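Local coordinates for protein transcriptional regulator, SorC family (Enterococcus faecalis, PDB 2O0M) that probably acts as a sugar-responsive transcriptional regulator that binds DNA and a carbohydrate effector, at residues 125-130 against 328-333. Numbering follows the deposited sequence.
Sequences SDFGDV and WLITDE
F127 and I330 form the tight part of this helix-on-sheet contact: CD1 of the F127 ring lies 3.6 Å from CG2 of I330, and both residues are buried. CG of F127 is anti to its own carbonyl carbon (chi1 -73°), and the ring it starts reaches to the strand, where its rim meets backbone. CE1 of F127 stands 3.4 Å from O of T331, near the ring plane, and CZ of F127 is 4.1 Å from N of D332; this is edge contact with a peptide, not stacking on it. I330 presents two branches to the helix. Its CG2, which serves F127, also comes within 4.0 Å of CG1 of V130, while CD1 of I330 lies 3.8 Å from that same V130 methyl.

Segment 125-130 of helix 122-138 runs roughly antiparallel to strand 328-332, at 153° and 9.4 Å between the short segment axes, the layering expected of an alpha/beta fold of Rossmann type. Beside it, from the two strands flanking 328-332, I306 touches both F127 and I330, and I111 touches V130. V130, partly exposed, marks the looser side; S125 and D129 lie further out, and D126 forms a salt bridge with K122. Of the D332 side chain, CB is nearest the ring, 4.2 Å from CZ of F127; its carboxylate binds S117 and G309 and caps the following helix through N of A335. Cohesion is thus mainly apolar, the ring's C-H edge facing a carbonyl oxygen being weakly polar at most, with the buried acid's polarity satisfied by partners beyond the interface.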
loop_
_atom_site.group_PDB
_atom_site.type_symbol
_atom_site.label_atom_id
_atom_site.label_comp_id
_atom_site.label_asym_id
_atom_site.label_seq_id
_atom_site.Cartn_x
_atom_site.Cartn_y
_atom_site.Cartn_z
ATOM N N SER A 125 -12.890 -3.962 -7.980
ATOM C CA SER A 125 -13.137 -2.987 -9.045
ATOM C C SER A 125 -13.720 -1.704 -8.454
ATOM O O SER A 125 -13.301 -0.596 -8.802
ATOM C CB SER A 125 -14.077 -3.577 -10.120
ATOM O OG SER A 125 -14.611 -2.564 -10.960
ATOM N N ASP A 126 -14.686 -1.862 -7.556
ATOM C CA ASP A 126 -15.250 -0.742 -6.810
ATOM C C ASP A 126 -14.192 0.012 -6.010
ATOM O O ASP A 126 -14.250 1.237 -5.919
ATOM C CB ASP A 126 -16.363 -1.208 -5.871
ATOM C CG ASP A 126 -17.597 -1.699 -6.612
ATOM O OD1 ASP A 126 -17.804 -1.322 -7.783
ATOM O OD2 ASP A 126 -18.358 -2.468 -6.007
ATOM N N PHE A 127 -13.225 -0.704 -5.442
ATOM C CA PHE A 127 -12.104 -0.015 -4.755
ATOM C C PHE A 127 -11.364 0.918 -5.721
ATOM O O PHE A 127 -10.898 1.984 -5.319
ATOM C CB PHE A 127 -11.088 -0.988 -4.142
ATOM C CG PHE A 127 -11.549 -1.726 -2.899
ATOM C CD1 PHE A 127 -12.664 -1.344 -2.156
ATOM C CD2 PHE A 127 -10.811 -2.815 -2.457
ATOM C CE1 PHE A 127 -13.033 -2.048 -1.019
ATOM C CE2 PHE A 127 -11.177 -3.516 -1.328
ATOM C CZ PHE A 127 -12.290 -3.126 -0.600
ATOM N N GLY A 128 -11.235 0.505 -6.982
ATOM C CA GLY A 128 -10.639 1.344 -8.027
ATOM C C GLY A 128 -11.408 2.632 -8.236
ATOM O O GLY A 128 -10.838 3.710 -8.295
ATOM N N ASP A 129 -12.721 2.518 -8.367
ATOM C CA ASP A 129 -13.593 3.691 -8.487
ATOM C C ASP A 129 -13.426 4.622 -7.292
ATOM O O ASP A 129 -13.291 5.841 -7.447
ATOM C CB ASP A 129 -15.069 3.265 -8.581
ATOM C CG ASP A 129 -15.472 2.805 -9.969
ATOM O OD1 ASP A 129 -14.674 2.922 -10.921
ATOM O OD2 ASP A 129 -16.621 2.333 -10.107
ATOM N N VAL A 130 -13.426 4.040 -6.098
ATOM C CA VAL A 130 -13.366 4.820 -4.866
ATOM C C VAL A 130 -12.006 5.498 -4.761
ATOM O O VAL A 130 -11.918 6.682 -4.408
ATOM C CB VAL A 130 -13.641 3.939 -3.614
ATOM C CG1 VAL A 130 -13.442 4.732 -2.329
ATOM C CG2 VAL A 130 -15.075 3.376 -3.659
ATOM N N TRP A 328 -6.779 7.668 5.098
ATOM C CA TRP A 328 -8.109 7.292 4.624
ATOM C C TRP A 328 -8.073 5.777 4.457
ATOM O O TRP A 328 -7.180 5.250 3.789
ATOM C CB TRP A 328 -8.416 7.924 3.264
ATOM C CG TRP A 328 -8.722 9.384 3.273
ATOM C CD1 TRP A 328 -7.977 10.375 3.834
ATOM C CD2 TRP A 328 -9.828 10.028 2.630
ATOM N NE1 TRP A 328 -8.574 11.601 3.613
ATOM C CE2 TRP A 328 -9.710 11.409 2.877
ATOM C CE3 TRP A 328 -10.919 9.567 1.891
ATOM C CZ2 TRP A 328 -10.631 12.332 2.400
ATOM C CZ3 TRP A 328 -11.839 10.496 1.415
ATOM C CH2 TRP A 328 -11.685 11.856 1.676
ATOM N N LEU A 329 -9.037 5.077 5.050
ATOM C CA LEU A 329 -9.127 3.625 4.894
ATOM C C LEU A 329 -10.280 3.301 3.955
ATOM O O LEU A 329 -11.433 3.616 4.257
ATOM C CB LEU A 329 -9.337 2.930 6.239
ATOM C CG LEU A 329 -9.603 1.418 6.186
ATOM C CD1 LEU A 329 -8.425 0.661 5.586
ATOM C CD2 LEU A 329 -9.929 0.878 7.564
ATOM N N ILE A 330 -9.959 2.693 2.819
ATOM C CA ILE A 330 -10.970 2.159 1.898
ATOM C C ILE A 330 -11.090 0.673 2.197
ATOM O O ILE A 330 -10.111 -0.068 2.117
ATOM C CB ILE A 330 -10.591 2.346 0.424
ATOM C CG1 ILE A 330 -10.409 3.839 0.129
ATOM C CG2 ILE A 330 -11.655 1.705 -0.476
ATOM C CD1 ILE A 330 -9.865 4.156 -1.230
ATOM N N THR A 331 -12.291 0.243 2.550
ATOM C CA THR A 331 -12.508 -1.129 2.962
ATOM C C THR A 331 -13.908 -1.570 2.535
ATOM O O THR A 331 -14.601 -0.861 1.795
ATOM C CB THR A 331 -12.291 -1.256 4.494
ATOM O OG1 THR A 331 -12.227 -2.637 4.881
ATOM C CG2 THR A 331 -13.355 -0.506 5.298
ATOM N N ASP A 332 -14.318 -2.736 2.993
ATOM C CA ASP A 332 -15.659 -3.214 2.654
ATOM C C ASP A 332 -16.463 -3.590 3.885
ATOM O O ASP A 332 -15.957 -3.574 5.004
ATOM C CB ASP A 332 -15.619 -4.331 1.606
ATOM C CG ASP A 332 -14.801 -5.535 2.029
ATOM O OD1 ASP A 332 -14.557 -5.723 3.234
ATOM O OD2 ASP A 332 -14.413 -6.314 1.129
ATOM N N GLU A 333 -17.740 -3.880 3.657
ATOM C CA GLU A 333 -18.653 -4.225 4.731
ATOM C C GLU A 333 -18.179 -5.459 5.475
ATOM O O GLU A 333 -18.316 -5.545 6.688
ATOM C CB GLU A 333 -20.063 -4.491 4.189
ATOM C CG GLU A 333 -20.840 -3.251 3.785
ATOM C CD GLU A 333 -22.302 -3.566 3.442
ATOM O OE1 GLU A 333 -22.543 -4.324 2.477
ATOM O OE2 GLU A 333 -23.212 -3.058 4.138
#